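Local atomic coordinates of replicative DNA helicase (Nostoc punctiforme, PDB entry 4O1R), a protein that probably excises itself as an intein from the replicative DNA helicase precursor and joins the flanking segments by protein splicing. Residues K23-A35 against L43-G55. Numbering follows the deposited sequence. Where two conformers were deposited one is given.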
ATOM      1  N   LYS A  23      -7.730  -0.692   9.544  1.00 12.87           N
ATOM      2  CA  LYS A  23      -9.041  -0.376  10.132  1.00 13.78           C
ATOM      3  C   LYS A  23      -8.894   0.123  11.581  1.00 14.00           C
ATOM      4  O   LYS A  23      -9.682   0.952  12.035  1.00 15.26           O
ATOM      5  CB  LYS A  23     -10.005  -1.563  10.051  1.00 14.35           C
ATOM      6  CG  LYS A  23     -11.327  -1.285  10.729  0.53 16.21           C
ATOM      7  CD  LYS A  23     -12.236  -2.479  10.799  0.53 18.44           C
ATOM      8  CE  LYS A  23     -13.549  -2.063  11.451  0.53 17.93           C
ATOM      9  NZ  LYS A  23     -14.554  -3.159  11.415  0.53 21.80           N
ATOM     10  N   GLU A  24      -7.877  -0.359  12.289  1.00 14.29           N
ATOM     11  CA  GLU A  24      -7.686   0.006  13.700  1.00 15.24           C
ATOM     12  C   GLU A  24      -7.106   1.409  13.882  1.00 14.76           C
ATOM     13  O   GLU A  24      -7.101   1.947  14.997  1.00 15.98           O
ATOM     14  CB  GLU A  24      -6.833  -1.047  14.414  1.00 16.09           C
ATOM     15  CG  GLU A  24      -7.535  -2.408  14.492  1.00 20.20           C
ATOM     16  CD  GLU A  24      -6.711  -3.498  15.159  1.00 27.68           C
ATOM     17  OE1 GLU A  24      -5.657  -3.184  15.741  1.00 31.50           O
ATOM     18  OE2 GLU A  24      -7.123  -4.677  15.090  1.00 32.40           O
ATOM     19  N   LEU A  25      -6.644   2.018  12.792  1.00 14.68           N
ATOM     20  CA  LEU A  25      -6.034   3.345  12.871  1.00 14.69           C
ATOM     21  C   LEU A  25      -7.010   4.483  12.608  1.00 14.70           C
ATOM     22  O   LEU A  25      -6.640   5.648  12.724  1.00 14.48           O
ATOM     23  CB  LEU A  25      -4.849   3.449  11.908  1.00 15.54           C
ATOM     24  CG  LEU A  25      -3.685   2.538  12.299  1.00 17.45           C
ATOM     25  CD1 LEU A  25      -2.717   2.458  11.139  1.00 19.10           C
ATOM     26  CD2 LEU A  25      -3.003   3.037  13.570  1.00 18.58           C
ATOM     27  N   VAL A  26      -8.249   4.151  12.244  1.00 14.84           N
ATOM     28  CA  VAL A  26      -9.241   5.190  11.921  1.00 16.06           C
ATOM     29  C   VAL A  26      -9.345   6.200  13.063  1.00 16.67           C
ATOM     30  O   VAL A  26      -9.492   5.818  14.224  1.00 17.18           O
ATOM     31  CB  VAL A  26     -10.628   4.604  11.525  1.00 16.32           C
ATOM     32  CG1 VAL A  26     -11.686   5.692  11.465  0.50 15.88           C
ATOM     33  CG2 VAL A  26     -10.529   3.887  10.194  0.50 16.62           C
ATOM     34  N   GLY A  27      -9.222   7.479  12.720  1.00 17.48           N
ATOM     35  CA  GLY A  27      -9.347   8.545  13.700  1.00 18.57           C
ATOM     36  C   GLY A  27      -8.042   8.948  14.362  1.00 19.13           C
ATOM     37  O   GLY A  27      -7.998   9.960  15.068  1.00 20.79           O
ATOM     38  N   LYS A  28      -6.989   8.157  14.155  1.00 18.36           N
ATOM     39  CA  LYS A  28      -5.668   8.470  14.710  1.00 18.41           C
ATOM     40  C   LYS A  28      -4.899   9.360  13.741  1.00 18.19           C
ATOM     41  O   LYS A  28      -5.184   9.387  12.535  1.00 18.17           O
ATOM     42  CB  LYS A  28      -4.865   7.190  14.995  1.00 18.39           C
ATOM     43  CG  LYS A  28      -5.576   6.109  15.830  1.00 20.00           C
ATOM     44  CD  LYS A  28      -6.040   6.599  17.182  1.00 22.33           C
ATOM     45  CE  LYS A  28      -6.411   5.424  18.086  1.00 22.97           C
ATOM     46  NZ  LYS A  28      -6.967   5.874  19.391  1.00 25.20           N
ATOM     47  N   SER A  29      -3.917  10.093  14.252  1.00 19.04           N
ATOM     48  CA  SER A  29      -3.109  10.968  13.399  1.00 19.70           C
ATOM     49  C   SER A  29      -1.804  11.318  14.084  1.00 19.49           C
ATOM     50  O   SER A  29      -1.658  11.114  15.292  1.00 19.43           O
ATOM     51  CB  SER A  29      -3.876  12.250  13.048  1.00 20.78           C
ATOM     52  OG  SER A  29      -4.138  13.004  14.210  1.00 23.36           O
ATOM     53  N   GLY A  30      -0.862  11.852  13.315  1.00 19.61           N
ATOM     54  CA  GLY A  30       0.400  12.324  13.869  1.00 20.04           C
ATOM     55  C   GLY A  30       1.349  11.204  14.233  1.00 20.32           C
ATOM     56  O   GLY A  30       2.195  11.353  15.118  1.00 22.18           O
ATOM     57  N   PHE A  31       1.208  10.072  13.560  1.00 19.27           N
ATOM     58  CA  PHE A  31       2.085   8.929  13.797  1.00 18.11           C
ATOM     59  C   PHE A  31       2.790   8.540  12.514  1.00 17.34           C
ATOM     60  O   PHE A  31       2.325   8.855  11.433  1.00 16.67           O
ATOM     61  CB  PHE A  31       1.292   7.741  14.347  1.00 17.93           C
ATOM     62  CG  PHE A  31       0.228   7.234  13.412  1.00 16.82           C
ATOM     63  CD1 PHE A  31       0.510   6.219  12.492  1.00 16.56           C
ATOM     64  CD2 PHE A  31      -1.049   7.786  13.427  1.00 17.44           C
ATOM     65  CE1 PHE A  31      -0.460   5.755  11.615  1.00 16.58           C
ATOM     66  CE2 PHE A  31      -2.035   7.327  12.565  1.00 16.87           C
ATOM     67  CZ  PHE A  31      -1.741   6.313  11.641  1.00 16.58           C
ATOM     68  N   ALA A  32       3.915   7.848  12.649  1.00 17.07           N
ATOM     69  CA  ALA A  32       4.762   7.511  11.505  1.00 16.60           C
ATOM     70  C   ALA A  32       4.635   6.073  11.032  1.00 16.21           C
ATOM     71  O   ALA A  32       4.550   5.128  11.839  1.00 16.42           O
ATOM     72  CB  ALA A  32       6.210   7.830  11.809  1.00 18.05           C
ATOM     73  N   VAL A  33       4.623   5.936   9.708  1.00 15.83           N
ATOM     74  CA  VAL A  33       4.673   4.652   9.012  1.00 16.12           C
ATOM     75  C   VAL A  33       5.848   4.702   8.027  1.00 16.09           C
ATOM     76  O   VAL A  33       6.542   5.717   7.939  1.00 16.80           O
ATOM     77  CB  VAL A  33       3.328   4.326   8.306  1.00 16.22           C
ATOM     78  CG1 VAL A  33       2.187   4.337   9.325  1.00 16.94           C
ATOM     79  CG2 VAL A  33       3.037   5.316   7.180  1.00 16.93           C
ATOM     80  N   TRP A  34       6.079   3.614   7.296  1.00 16.93           N
ATOM     81  CA  TRP A  34       7.105   3.626   6.252  1.00 17.16           C
ATOM     82  C   TRP A  34       6.523   4.048   4.914  1.00 16.24           C
ATOM     83  O   TRP A  34       5.393   3.696   4.582  1.00 16.10           O
ATOM     84  CB  TRP A  34       7.785   2.262   6.120  1.00 18.42           C
ATOM     85  CG  TRP A  34       8.622   1.956   7.300  1.00 21.02           C
ATOM     86  CD1 TRP A  34       8.321   1.096   8.317  1.00 23.87           C
ATOM     87  CD2 TRP A  34       9.882   2.548   7.628  1.00 22.83           C
ATOM     88  NE1 TRP A  34       9.333   1.095   9.248  1.00 25.94           N
ATOM     89  CE2 TRP A  34      10.300   1.984   8.855  1.00 24.36           C
ATOM     90  CE3 TRP A  34      10.706   3.495   7.002  1.00 23.67           C
ATOM     91  CZ2 TRP A  34      11.504   2.337   9.467  1.00 25.75           C
ATOM     92  CZ3 TRP A  34      11.907   3.846   7.618  1.00 25.45           C
ATOM     93  CH2 TRP A  34      12.292   3.263   8.834  1.00 26.15           C
ATOM     94  N   ALA A  35       7.309   4.807   4.160  1.00 16.01           N
ATOM     95  CA  ALA A  35       6.918   5.270   2.828  1.00 16.56           C
ATOM     96  C   ALA A  35       8.135   5.368   1.935  1.00 17.14           C
ATOM     97  O   ALA A  35       9.271   5.431   2.401  1.00 18.55           O
ATOM     98  CB  ALA A  35       6.228   6.625   2.913  1.00 17.07           C
ATOM     99  N   LEU A  43      13.241   3.832   1.488  1.00 23.04           N
ATOM    100  CA  LEU A  43      12.176   3.958   2.477  1.00 22.58           C
ATOM    101  C   LEU A  43      12.533   4.996   3.542  1.00 21.69           C
ATOM    102  O   LEU A  43      13.692   5.108   3.960  1.00 22.33           O
ATOM    103  CB  LEU A  43      11.890   2.617   3.154  1.00 23.43           C
ATOM    104  CG  LEU A  43      11.267   1.459   2.381  1.00 25.66           C
ATOM    105  CD1 LEU A  43      10.880   0.395   3.395  1.00 27.54           C
ATOM    106  CD2 LEU A  43      10.039   1.892   1.584  1.00 26.09           C
ATOM    107  N   GLU A  44      11.521   5.752   3.964  1.00 20.43           N
ATOM    108  CA  GLU A  44      11.662   6.794   4.985  1.00 20.57           C
ATOM    109  C   GLU A  44      10.462   6.771   5.905  1.00 20.05           C
ATOM    110  O   GLU A  44       9.385   6.319   5.526  1.00 19.42           O
ATOM    111  CB  GLU A  44      11.726   8.188   4.351  1.00 21.33           C
ATOM    112  CG  GLU A  44      12.987   8.525   3.588  1.00 23.70           C
ATOM    113  CD  GLU A  44      12.972   9.948   3.054  1.00 25.42           C
ATOM    114  OE1 GLU A  44      11.994  10.690   3.307  1.00 26.94           O
ATOM    115  OE2 GLU A  44      13.945  10.327   2.378  1.00 28.00           O
ATOM    116  N   LYS A  45      10.658   7.259   7.122  1.00 19.93           N
ATOM    117  CA  LYS A  45       9.561   7.467   8.063  1.00 20.28           C
ATOM    118  C   LYS A  45       8.677   8.606   7.558  1.00 19.69           C
ATOM    119  O   LYS A  45       9.181   9.647   7.128  1.00 21.05           O
ATOM    120  CB  LYS A  45      10.116   7.806   9.449  1.00 21.55           C
ATOM    121  CG  LYS A  45      11.155   6.811   9.940  1.00 24.30           C
ATOM    122  CD  LYS A  45      11.793   7.241  11.246  1.00 28.59           C
ATOM    123  CE  LYS A  45      12.893   6.268  11.655  1.00 30.35           C
ATOM    124  NZ  LYS A  45      13.420   6.585  13.015  1.00 31.90           N
ATOM    125  N   ALA A  46       7.365   8.402   7.625  1.00 18.35           N
ATOM    126  CA  ALA A  46       6.394   9.350   7.084  1.00 18.18           C
ATOM    127  C   ALA A  46       5.190   9.504   8.005  1.00 17.52           C
ATOM    128  O   ALA A  46       4.588   8.517   8.425  1.00 17.31           O
ATOM    129  CB  ALA A  46       5.938   8.899   5.709  1.00 18.61           C
ATOM    130  N   ILE A  47       4.820  10.746   8.288  1.00 17.12           N
ATOM    131  CA  ILE A  47       3.691  11.040   9.168  1.00 17.47           C
ATOM    132  C   ILE A  47       2.337  10.878   8.467  1.00 16.80           C
ATOM    133  O   ILE A  47       2.128  11.344   7.339  1.00 17.81           O
ATOM    134  CB  ILE A  47       3.809  12.457   9.800  1.00 18.23           C
ATOM    135  CG1 ILE A  47       5.051  12.528  10.692  1.00 20.21           C
ATOM    136  CG2 ILE A  47       2.525  12.841  10.570  1.00 19.93           C
ATOM    137  CD1 ILE A  47       5.031  11.621  11.911  1.00 24.10           C
ATOM    138  N   VAL A  48       1.422  10.209   9.152  1.00 15.93           N
ATOM    139  CA  VAL A  48       0.052  10.046   8.705  1.00 15.58           C
ATOM    140  C   VAL A  48      -0.813  11.108   9.374  1.00 16.49           C
ATOM    141  O   VAL A  48      -0.818  11.220  10.600  1.00 16.81           O
ATOM    142  CB  VAL A  48      -0.467   8.639   9.077  1.00 15.08           C
ATOM    143  CG1 VAL A  48      -1.952   8.493   8.764  1.00 15.71           C
ATOM    144  CG2 VAL A  48       0.349   7.565   8.368  1.00 15.40           C
ATOM    145  N   SER A  49      -1.531  11.885   8.562  1.00 17.26           N
ATOM    146  CA  SER A  49      -2.385  12.962   9.068  1.00 18.52           C
ATOM    147  C   SER A  49      -3.855  12.583   9.249  1.00 19.01           C
ATOM    148  O   SER A  49      -4.601  13.291   9.924  1.00 20.43           O
ATOM    149  CB  SER A  49      -2.304  14.168   8.128  1.00 19.17           C
ATOM    150  OG  SER A  49      -2.755  13.818   6.829  1.00 21.23           O
ATOM    151  N   ASN A  50      -4.278  11.490   8.621  1.00 18.44           N
ATOM    152  CA  ASN A  50      -5.685  11.083   8.647  1.00 19.05           C
ATOM    153  C   ASN A  50      -5.766   9.607   8.291  1.00 17.58           C
ATOM    154  O   ASN A  50      -5.016   9.145   7.433  1.00 16.96           O
ATOM    155  CB  ASN A  50      -6.501  11.910   7.629  1.00 20.41           C
ATOM    156  CG  ASN A  50      -7.989  11.939   7.937  1.00 23.79           C
ATOM    157  OD1 ASN A  50      -8.417  11.650   9.054  1.00 28.15           O
ATOM    158  ND2 ASN A  50      -8.788  12.319   6.937  1.00 27.74           N
ATOM    159  N   ALA A  51      -6.682   8.892   8.934  1.00 16.25           N
ATOM    160  CA  ALA A  51      -6.973   7.487   8.626  1.00 14.87           C
ATOM    161  C   ALA A  51      -8.479   7.337   8.660  1.00 14.63           C
ATOM    162  O   ALA A  51      -9.114   7.750   9.627  1.00 14.40           O
ATOM    163  CB  ALA A  51      -6.314   6.560   9.646  1.00 15.52           C
ATOM    164  N   PHE A  52      -9.057   6.759   7.603  1.00 14.16           N
ATOM    165  CA  PHE A  52     -10.505   6.862   7.417  1.00 14.80           C
ATOM    166  C   PHE A  52     -11.054   5.748   6.538  1.00 14.04           C
ATOM    167  O   PHE A  52     -10.339   5.184   5.706  1.00 14.50           O
ATOM    168  CB  PHE A  52     -10.849   8.230   6.791  1.00 15.84           C
ATOM    169  CG  PHE A  52     -10.043   8.545   5.564  1.00 17.01           C
ATOM    170  CD1 PHE A  52      -8.790   9.164   5.661  1.00 19.57           C
ATOM    171  CD2 PHE A  52     -10.522   8.218   4.296  1.00 18.80           C
ATOM    172  CE1 PHE A  52      -8.036   9.429   4.533  1.00 20.54           C
ATOM    173  CE2 PHE A  52      -9.774   8.485   3.154  1.00 20.61           C
ATOM    174  CZ  PHE A  52      -8.527   9.100   3.270  1.00 21.12           C
ATOM    175  N   SER A  53     -12.340   5.476   6.719  1.00 14.19           N
ATOM    176  CA  SER A  53     -13.119   4.611   5.847  1.00 13.95           C
ATOM    177  C   SER A  53     -13.619   5.406   4.661  1.00 13.98           C
ATOM    178  O   SER A  53     -14.022   6.567   4.798  1.00 15.30           O
ATOM    179  CB  SER A  53     -14.326   4.103   6.632  1.00 14.37           C
ATOM    180  OG  SER A  53     -15.253   3.466   5.777  1.00 14.03           O
ATOM    181  N   THR A  54     -13.627   4.779   3.492  1.00 13.28           N
ATOM    182  CA  THR A  54     -14.258   5.417   2.339  1.00 14.18           C
ATOM    183  C   THR A  54     -15.537   4.697   1.912  1.00 14.16           C
ATOM    184  O   THR A  54     -16.093   4.996   0.852  1.00 15.80           O
ATOM    185  CB  THR A  54     -13.313   5.552   1.132  1.00 14.45           C
ATOM    186  OG1 THR A  54     -12.917   4.252   0.707  1.00 16.29           O
ATOM    187  CG2 THR A  54     -12.075   6.366   1.481  1.00 16.81           C
ATOM    188  N   GLY A  55     -16.017   3.775   2.741  1.00 13.25           N
ATOM    189  CA  GLY A  55     -17.260   3.051   2.441  1.00 13.42           C
ATOM    190  C   GLY A  55     -16.984   1.629   1.996  1.00 12.40           C
ATOM    191  O   GLY A  55     -15.876   1.116   2.185  1.00 13.48           O
TER
HETATM  192  O   HOH W   1      -7.612   9.917  11.446  1.00 19.80           O
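Strands 31-37 and 42-55 pair antiparallel here as a beta hairpin of the intein splicing domain, and the loop before the first strand folds back against 50-55 and touches it at a few points, chiefly Ala51. Val33 and Ala46 form a hydrogen-bonded pair, with Val33 N to Ala46 O at 2.9 Å. Ala35 and Glu44 form the next one. Beyond the regular pairing, Gly30 N donates to Val48 O at 2.8 Å. The type II turn from Leu25 to Lys28 then brings Gly27 N to Ala51 O at 3.1 Å. Beside it, a water accepts from Ala51 N and lies 2.7 Å from Lys28 O, bridging loop and strand.

Phe31, Val33, Ala46 and Val48 share one face of the hairpin. The Phe31 ring lies with one face over Val48, whose CB is 3.9 Å from the ring centroid in a CH-pi contact. Phe31 CG lies between its own backbone N and carbonyl carbon (chi1 62°), which turns the ring over Val48. Val48 CG2 also meets Val33 CG2 at 3.7 Å. Ala32, Ile47, Trp34 and Lys45 lie on the other face, where the long side chains of Trp34 and Lys45 run alongside, Trp34 CZ3 being 3.8 Å from Lys45 CG.

Strand 132-135 touches Val33, Trp34, Ala35 and Leu43, while strand 106-126 packs on Ala51 and Phe52.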